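Local coordinates for protein Nrps/pks (Streptomyces albus, PDB 4OPF) that serves as a ketosynthase domain of the AT-less hybrid NRPS/PKS that builds oxazolomycin, probably receiving the growing acyl chain as a thioester, at residues F90-A95 / F147-P152; H168-A173 / E180-A185; I305-I310 / F368-T373. All coordinates share one frame; numbering follows the deposited sequence.

Interaction 1. Residues F90-A95 / F147-P152; sequences FAFCDA and FDLRGP
D148 OD1, one residue beyond the F147 that meets F92, is gripped by several groups. R150 NE forms a salt bridge to D148 OD1, 2.9 Å at 161°, arriving from above the carboxylate plane. R150 NH2 reaches D148 OD2 on its syn side at 3.2 Å and adds a weak bond to OD1, so the guanidinium holds the carboxylate side-on with two nitrogens. The backbone N of R259 of the second subunit also bonds to D148 OD1, tying this turn to that subunit. Across the contact, the edge of F92 points at a face of F147 in a T-shaped pair, centroids 5.0 Å apart and planes at 81°, with F92 CE2 3.6 Å from F147 CD1 and offset toward the F147 rim. F147 CG lies beside its backbone N, anti to the carbonyl carbon (chi1 -67°), which presents the ring to F92. L149 CD1 lies at the edge of F92, 4.5 Å from CZ. Replacing F147 by an alanine would probably leave the edge of F92 without its facing ring and open a gap beside T88 and L89. Positive phi at D148 marks the Schellman motif that ends helix 138-147 against helix 79-95 in a thiolase-fold ketosynthase.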
loop_
_atom_site.group_PDB
_atom_site.type_symbol
_atom_site.label_atom_id
_atom_site.label_comp_id
_atom_site.label_asym_id
_atom_site.label_seq_id
_atom_site.Cartn_x
_atom_site.Cartn_y
_atom_site.Cartn_z
ATOM N N PHE A 90 4.247 10.196 20.963
ATOM C CA PHE A 90 5.232 11.241 21.048
ATOM C C PHE A 90 5.254 12.132 19.810
ATOM O O PHE A 90 5.555 13.328 19.904
ATOM C CB PHE A 90 6.638 10.678 21.323
ATOM C CG PHE A 90 6.786 9.918 22.628
ATOM C CD1 PHE A 90 5.921 10.080 23.680
ATOM C CD2 PHE A 90 7.805 9.001 22.765
ATOM C CE1 PHE A 90 6.065 9.347 24.859
ATOM C CE2 PHE A 90 7.964 8.266 23.951
ATOM C CZ PHE A 90 7.096 8.446 24.991
ATOM N N ALA A 91 4.952 11.596 18.641
ATOM C CA ALA A 91 4.866 12.447 17.456
ATOM C C ALA A 91 3.690 13.395 17.540
ATOM O O ALA A 91 3.792 14.548 17.140
ATOM C CB ALA A 91 4.783 11.616 16.200
ATOM N N PHE A 92 2.573 12.943 18.084
ATOM C CA PHE A 92 1.430 13.835 18.288
ATOM C C PHE A 92 1.771 14.957 19.273
ATOM O O PHE A 92 1.401 16.111 19.052
ATOM C CB PHE A 92 0.216 13.079 18.819
ATOM C CG PHE A 92 -0.373 12.090 17.858
ATOM C CD1 PHE A 92 -0.155 12.150 16.517
ATOM C CD2 PHE A 92 -1.154 11.082 18.321
ATOM C CE1 PHE A 92 -0.725 11.238 15.619
ATOM C CE2 PHE A 92 -1.775 10.181 17.434
ATOM C CZ PHE A 92 -1.555 10.265 16.080
ATOM N N CYS A 93 2.425 14.599 20.375
ATOM C CA CYS A 93 2.998 15.586 21.312
ATOM C C CYS A 93 3.864 16.622 20.581
ATOM O O CYS A 93 3.699 17.828 20.774
ATOM C CB CYS A 93 3.863 14.896 22.356
ATOM S SG CYS A 93 2.768 13.940 23.460
ATOM N N ASP A 94 4.768 16.150 19.751
ATOM C CA ASP A 94 5.681 17.072 19.047
ATOM C C ASP A 94 4.902 18.044 18.142
ATOM O O ASP A 94 5.279 19.200 18.016
ATOM C CB ASP A 94 6.665 16.288 18.190
ATOM C CG ASP A 94 7.595 17.199 17.366
ATOM O OD1 ASP A 94 8.435 17.868 17.988
ATOM O OD2 ASP A 94 7.472 17.231 16.116
ATOM N N ALA A 95 3.827 17.558 17.503
ATOM C CA ALA A 95 2.976 18.363 16.622
ATOM C C ALA A 95 2.093 19.335 17.388
ATOM O O ALA A 95 1.495 20.233 16.797
ATOM C CB ALA A 95 2.065 17.469 15.775
ATOM N N PHE A 147 -5.797 5.064 18.724
ATOM C CA PHE A 147 -6.009 6.480 18.589
ATOM C C PHE A 147 -7.316 6.827 17.885
ATOM O O PHE A 147 -7.622 8.008 17.728
ATOM C CB PHE A 147 -4.814 7.066 17.848
ATOM C CG PHE A 147 -3.528 6.998 18.627
ATOM C CD1 PHE A 147 -3.323 7.854 19.710
ATOM C CD2 PHE A 147 -2.540 6.102 18.305
ATOM C CE1 PHE A 147 -2.134 7.822 20.432
ATOM C CE2 PHE A 147 -1.347 6.093 19.002
ATOM C CZ PHE A 147 -1.147 6.957 20.063
ATOM N N ASP A 148 -8.091 5.805 17.497
ATOM C CA ASP A 148 -9.403 5.933 16.797
ATOM C C ASP A 148 -9.279 6.758 15.469
ATOM O O ASP A 148 -10.001 7.725 15.243
ATOM C CB ASP A 148 -10.412 6.573 17.702
ATOM C CG ASP A 148 -11.847 6.456 17.183
ATOM O OD1 ASP A 148 -12.227 5.553 16.345
ATOM O OD2 ASP A 148 -12.638 7.258 17.695
ATOM N N LEU A 149 -8.314 6.383 14.650
ATOM C CA LEU A 149 -8.048 7.036 13.388
ATOM C C LEU A 149 -8.823 6.279 12.321
ATOM O O LEU A 149 -8.930 5.069 12.382
ATOM C CB LEU A 149 -6.574 6.984 13.156
ATOM C CG LEU A 149 -5.738 7.579 14.312
ATOM C CD1 LEU A 149 -4.283 7.487 13.911
ATOM C CD2 LEU A 149 -6.127 9.021 14.540
ATOM N N ARG A 150 -9.446 6.996 11.394
ATOM C CA ARG A 150 -10.461 6.407 10.508
ATOM C C ARG A 150 -10.053 6.376 9.051
ATOM O O ARG A 150 -10.862 5.959 8.192
ATOM C CB ARG A 150 -11.762 7.228 10.599
ATOM C CG ARG A 150 -12.295 7.396 11.997
ATOM C CD ARG A 150 -12.923 6.196 12.574
ATOM N NE ARG A 150 -13.443 6.481 13.918
ATOM C CZ ARG A 150 -14.635 6.996 14.191
ATOM N NH1 ARG A 150 -15.478 7.293 13.217
ATOM N NH2 ARG A 150 -14.964 7.244 15.435
ATOM N N GLY A 151 -8.836 6.803 8.752
ATOM C CA GLY A 151 -8.299 6.718 7.390
ATOM C C GLY A 151 -7.835 5.294 7.103
ATOM O O GLY A 151 -7.865 4.444 7.993
ATOM N N PRO A 152 -7.399 5.022 5.871
ATOM C CA PRO A 152 -6.798 3.706 5.596
ATOM C C PRO A 152 -5.640 3.382 6.514
ATOM O O PRO A 152 -4.894 4.289 6.915
ATOM C CB PRO A 152 -6.324 3.810 4.123
ATOM C CG PRO A 152 -6.997 5.014 3.577
ATOM C CD PRO A 152 -7.292 5.944 4.715
#

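Interaction 2. Residues H168-A173 / E180-A185; sequences HHAAQA and EAAVVA
Between 168-173 and 180-185, the helix side of the contact is the single methyl A170 CB, and it touches two residues of the strand. V184 CG2 stands 3.5 Å from A170 CB, closer than carbons usually pack, while A182 CB meets the same A170 CB at 3.8 Å. The alpha carbons of A170 and A182 are 6.1 Å apart, a spacing that small side chains on both sides make possible. V184 presents a single branch: its CG1 lies anti to the backbone N (chi1 173°), which leaves CG2 beside that N and aimed at A170, whereas CG1 stays 5.4 Å from A170 CB. Helix and strand belong to a beta-alpha-beta crossover: strand 153-156 leads into helix 162-175 and then into the parallel strand 181-188, with strand 107-112 lying between the two in the sheet. This is part of the layered thiolase fold, whose family counterparts carry the nucleophilic cysteine at the start of the equivalent helix. One turn further along the helix the fit loosens. A173 also points toward the strand, yet its CB remains 6.2 Å from A182 CB, and Y110 of strand 107-112 touches both A170 and A173. The looser side is not a solvent side: the three touching residues are all buried. Elsewhere on the helix, the ring of H169 stacks on H169 of the second subunit and H168 NE2 bonds to D178 OD2 of that subunit.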
loop_
_atom_site.group_PDB
_atom_site.type_symbol
_atom_site.label_atom_id
_atom_site.label_comp_id
_atom_site.label_asym_id
_atom_site.label_seq_id
_atom_site.Cartn_x
_atom_site.Cartn_y
_atom_site.Cartn_z
ATOM N N HIS A 168 5.086 7.151 0.383
ATOM C CA HIS A 168 4.491 7.271 -0.918
ATOM C C HIS A 168 2.983 6.967 -0.845
ATOM O O HIS A 168 2.193 7.691 -1.453
ATOM C CB HIS A 168 5.195 6.299 -1.835
ATOM C CG HIS A 168 4.702 6.311 -3.234
ATOM N ND1 HIS A 168 4.121 5.212 -3.821
ATOM C CD2 HIS A 168 4.636 7.306 -4.150
ATOM C CE1 HIS A 168 3.780 5.499 -5.061
ATOM N NE2 HIS A 168 4.065 6.773 -5.279
ATOM N N HIS A 169 2.580 5.916 -0.132
ATOM C CA HIS A 169 1.107 5.645 -0.010
ATOM C C HIS A 169 0.473 6.833 0.717
ATOM O O HIS A 169 -0.538 7.308 0.317
ATOM C CB HIS A 169 0.864 4.405 0.820
ATOM C CG HIS A 169 1.260 3.129 0.164
ATOM N ND1 HIS A 169 1.091 2.886 -1.183
ATOM C CD2 HIS A 169 1.786 2.002 0.679
ATOM C CE1 HIS A 169 1.549 1.681 -1.475
ATOM N NE2 HIS A 169 1.987 1.130 -0.366
ATOM N N ALA A 170 1.139 7.394 1.734
ATOM C CA ALA A 170 0.558 8.513 2.433
ATOM C C ALA A 170 0.410 9.730 1.510
ATOM O O ALA A 170 -0.649 10.397 1.492
ATOM C CB ALA A 170 1.370 8.886 3.633
ATOM N N ALA A 171 1.451 10.042 0.770
ATOM C CA ALA A 171 1.400 11.205 -0.155
ATOM C C ALA A 171 0.306 11.041 -1.215
ATOM O O ALA A 171 -0.407 11.991 -1.518
ATOM C CB ALA A 171 2.734 11.355 -0.842
ATOM N N GLN A 172 0.158 9.841 -1.759
ATOM C CA GLN A 172 -0.936 9.612 -2.724
ATOM C C GLN A 172 -2.267 9.826 -2.056
ATOM O O GLN A 172 -3.164 10.436 -2.626
ATOM C CB GLN A 172 -0.905 8.212 -3.253
ATOM C CG GLN A 172 0.446 7.749 -3.785
ATOM C CD GLN A 172 0.483 7.541 -5.255
ATOM O OE1 GLN A 172 0.010 6.530 -5.753
ATOM N NE2 GLN A 172 1.075 8.494 -5.978
ATOM N N ALA A 173 -2.404 9.365 -0.795
ATOM C CA ALA A 173 -3.667 9.527 -0.131
ATOM C C ALA A 173 -3.966 10.986 0.138
ATOM O O ALA A 173 -5.124 11.463 0.024
ATOM C CB ALA A 173 -3.703 8.690 1.155
ATOM N N GLU A 180 -7.224 13.617 5.529
ATOM C CA GLU A 180 -6.801 14.966 5.907
ATOM C C GLU A 180 -5.388 14.991 6.501
ATOM O O GLU A 180 -4.757 16.047 6.570
ATOM C CB GLU A 180 -7.802 15.602 6.874
ATOM C CG GLU A 180 -7.836 14.927 8.229
ATOM C CD GLU A 180 -8.446 15.771 9.354
ATOM O OE1 GLU A 180 -9.689 15.882 9.411
ATOM O OE2 GLU A 180 -7.657 16.277 10.212
ATOM N N ALA A 181 -4.893 13.847 6.953
ATOM C CA ALA A 181 -3.580 13.795 7.535
ATOM C C ALA A 181 -3.172 12.364 7.566
ATOM O O ALA A 181 -4.000 11.490 7.353
ATOM C CB ALA A 181 -3.614 14.387 8.940
ATOM N N ALA A 182 -1.895 12.121 7.774
ATOM C CA ALA A 182 -1.332 10.773 7.728
ATOM C C ALA A 182 -0.217 10.564 8.747
ATOM O O ALA A 182 0.650 11.438 8.946
ATOM C CB ALA A 182 -0.764 10.495 6.356
ATOM N N VAL A 183 -0.241 9.417 9.385
ATOM C CA VAL A 183 0.846 8.998 10.208
ATOM C C VAL A 183 1.684 8.057 9.339
ATOM O O VAL A 183 1.146 7.104 8.747
ATOM C CB VAL A 183 0.316 8.201 11.414
ATOM C CG1 VAL A 183 1.441 7.552 12.157
ATOM C CG2 VAL A 183 -0.506 9.063 12.339
ATOM N N VAL A 184 2.980 8.283 9.275
ATOM C CA VAL A 184 3.893 7.422 8.529
ATOM C C VAL A 184 4.980 6.997 9.502
ATOM O O VAL A 184 5.561 7.820 10.180
ATOM C CB VAL A 184 4.517 8.198 7.367
ATOM C CG1 VAL A 184 5.610 7.428 6.643
ATOM C CG2 VAL A 184 3.447 8.509 6.366
ATOM N N ALA A 185 5.277 5.711 9.564
ATOM C CA ALA A 185 6.243 5.214 10.499
ATOM C C ALA A 185 7.080 4.140 9.850
ATOM O O ALA A 185 6.661 3.483 8.915
ATOM C CB ALA A 185 5.555 4.568 11.695
#

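Interaction 3. Residues I305-I310 / F368-T373; sequences IELKAI and FDFAAT
The F368 ring carries L307 on one face and has F370 CG in its plane at the edge, while F370 in turn has F368 CE2 3.5 Å above its own ring plane. L307 lies across F368 at about a right angle and uses two atoms on the same face. L307 CB is 4.0 Å from F368 CE1, and L307 CD1 stands 4.2 Å from the ring centroid, 17° off the normal, which qualifies as a CH-pi contact. That methyl serves both rings, because L307 CD1 also comes within 3.7 Å of F370 CZ. The torsions explain the reach: L307 has CG beside its backbone N (chi1 -69°) and CD1 extended beyond, and F368 swings its ring toward the helix with CG anti to N (chi1 -173°). F370 is poorly ordered, so its part in the contact is less sharply defined than that of F368. On the solvent-exposed side, K308 runs out extended beyond CB and adds its aliphatic stem, CG lying 4.3 Å from F368 CD1. No hydrogen bond or salt bridge joins the two segments; the 180 Å² they bury comes from apolar side chains and the aliphatic stem of K308. F214 covers L307 from a loop, F377 meets the ring of F370, and L375 of strand 375-376 touches both F368 and I310. The contact packs helix 300-314 against the loop 368-373 just ahead of strand 375-376, within this chain the outermost strand at this end of the mixed sheet in the thiolase-fold ketosynthase.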
loop_
_atom_site.group_PDB
_atom_site.type_symbol
_atom_site.label_atom_id
_atom_site.label_comp_id
_atom_site.label_asym_id
_atom_site.label_seq_id
_atom_site.Cartn_x
_atom_site.Cartn_y
_atom_site.Cartn_z
ATOM N N ILE A 305 27.455 2.119 -8.814
ATOM C CA ILE A 305 26.259 2.332 -9.611
ATOM C C ILE A 305 25.457 3.508 -9.072
ATOM O O ILE A 305 25.015 4.399 -9.854
ATOM C CB ILE A 305 25.415 1.051 -9.680
ATOM C CG1 ILE A 305 26.111 0.090 -10.659
ATOM C CG2 ILE A 305 23.975 1.366 -10.071
ATOM C CD1 ILE A 305 25.581 -1.319 -10.602
ATOM N N GLU A 306 25.298 3.542 -7.759
ATOM C CA GLU A 306 24.555 4.629 -7.150
ATOM C C GLU A 306 25.180 5.977 -7.421
ATOM O O GLU A 306 24.468 6.931 -7.745
ATOM C CB GLU A 306 24.308 4.450 -5.635
ATOM C CG GLU A 306 23.536 5.642 -5.102
ATOM C CD GLU A 306 23.092 5.599 -3.611
ATOM O OE1 GLU A 306 23.749 4.857 -2.808
ATOM O OE2 GLU A 306 22.100 6.366 -3.261
ATOM N N LEU A 307 26.487 6.090 -7.235
ATOM C CA LEU A 307 27.170 7.374 -7.442
ATOM C C LEU A 307 27.074 7.868 -8.912
ATOM O O LEU A 307 26.845 9.021 -9.167
ATOM C CB LEU A 307 28.643 7.252 -7.074
ATOM C CG LEU A 307 28.935 7.061 -5.581
ATOM C CD1 LEU A 307 30.427 6.955 -5.439
ATOM C CD2 LEU A 307 28.458 8.173 -4.696
ATOM N N LYS A 308 27.202 6.970 -9.862
ATOM C CA LYS A 308 27.037 7.336 -11.267
ATOM C C LYS A 308 25.619 7.717 -11.566
ATOM O O LYS A 308 25.383 8.598 -12.359
ATOM C CB LYS A 308 27.433 6.174 -12.159
ATOM C CG LYS A 308 28.929 5.912 -12.085
ATOM C CD LYS A 308 29.331 4.770 -13.015
ATOM C CE LYS A 308 30.844 4.525 -12.939
ATOM N NZ LYS A 308 31.307 3.318 -13.700
ATOM N N ALA A 309 24.653 7.077 -10.918
ATOM C CA ALA A 309 23.259 7.398 -11.211
ATOM C C ALA A 309 22.884 8.774 -10.647
ATOM O O ALA A 309 22.165 9.574 -11.308
ATOM C CB ALA A 309 22.338 6.323 -10.631
ATOM N N ILE A 310 23.330 9.057 -9.417
ATOM C CA ILE A 310 23.228 10.432 -8.865
ATOM C C ILE A 310 23.840 11.515 -9.792
ATOM O O ILE A 310 23.169 12.495 -10.137
ATOM C CB ILE A 310 23.855 10.522 -7.480
ATOM C CG1 ILE A 310 22.965 9.692 -6.522
ATOM C CG2 ILE A 310 23.919 11.993 -7.012
ATOM C CD1 ILE A 310 23.638 9.387 -5.192
ATOM N N PHE A 368 35.893 5.204 -10.150
ATOM C CA PHE A 368 35.147 6.455 -10.014
ATOM C C PHE A 368 36.050 7.632 -9.657
ATOM O O PHE A 368 36.639 7.658 -8.580
ATOM C CB PHE A 368 34.062 6.317 -8.933
ATOM C CG PHE A 368 33.134 7.501 -8.851
ATOM C CD1 PHE A 368 32.111 7.670 -9.777
ATOM C CD2 PHE A 368 33.292 8.452 -7.853
ATOM C CE1 PHE A 368 31.262 8.769 -9.707
ATOM C CE2 PHE A 368 32.445 9.555 -7.779
ATOM C CZ PHE A 368 31.435 9.710 -8.710
ATOM N N ASP A 369 36.118 8.621 -10.546
ATOM C CA ASP A 369 36.906 9.827 -10.298
ATOM C C ASP A 369 36.135 10.848 -9.419
ATOM O O ASP A 369 35.223 11.537 -9.897
ATOM C CB ASP A 369 37.333 10.442 -11.645
ATOM C CG ASP A 369 38.536 11.383 -11.520
ATOM O OD1 ASP A 369 39.253 11.331 -10.489
ATOM O OD2 ASP A 369 38.768 12.169 -12.474
ATOM N N PHE A 370 36.505 10.932 -8.136
ATOM C CA PHE A 370 35.954 11.936 -7.195
ATOM C C PHE A 370 36.599 13.333 -7.371
ATOM O O PHE A 370 36.491 14.190 -6.490
ATOM C CB PHE A 370 36.171 11.488 -5.733
ATOM C CG PHE A 370 35.076 10.633 -5.168
ATOM C CD1 PHE A 370 33.822 11.170 -4.922
ATOM C CD2 PHE A 370 35.326 9.304 -4.814
ATOM C CE1 PHE A 370 32.819 10.394 -4.372
ATOM C CE2 PHE A 370 34.331 8.525 -4.261
ATOM C CZ PHE A 370 33.074 9.071 -4.039
ATOM N N ALA A 371 37.301 13.554 -8.481
ATOM C CA ALA A 371 37.875 14.855 -8.789
ATOM C C ALA A 371 37.440 15.344 -10.172
ATOM O O ALA A 371 37.968 16.347 -10.658
ATOM C CB ALA A 371 39.394 14.772 -8.718
ATOM N N ALA A 372 36.527 14.620 -10.827
ATOM C CA ALA A 372 35.910 15.080 -12.077
ATOM C C ALA A 372 34.425 15.378 -11.881
ATOM O O ALA A 372 33.797 15.981 -12.768
ATOM C CB ALA A 372 36.104 14.053 -13.198
ATOM N N THR A 373 33.861 14.954 -10.731
ATOM C CA THR A 373 32.437 15.166 -10.418
ATOM C C THR A 373 32.341 16.202 -9.371
ATOM O O THR A 373 33.250 16.322 -8.540
ATOM C CB THR A 373 31.697 13.919 -9.804
ATOM O OG1 THR A 373 32.238 13.589 -8.492
ATOM C CG2 THR A 373 31.692 12.681 -10.786
#

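Interactions 1 and 2 are neighbours, with centres 12 Å apart, and they touch directly: F92 CE1 lies 3.9 Å from V183 CG2. V183 points away from helix 162-175, so strand 181-188 is sandwiched between that helix and helix 79-95. Both contacts also reach the second subunit. Interaction 3 stands apart, its centre 33 Å from that of interaction 2 and 41 Å from that of interaction 1; its nearest atoms are about 17 Å and 27 Å from theirs, and no other chain touches it. If the catalytic cysteine sits where the family places it, at the start of helix 162-175, interaction 2 lies on the active-site helix.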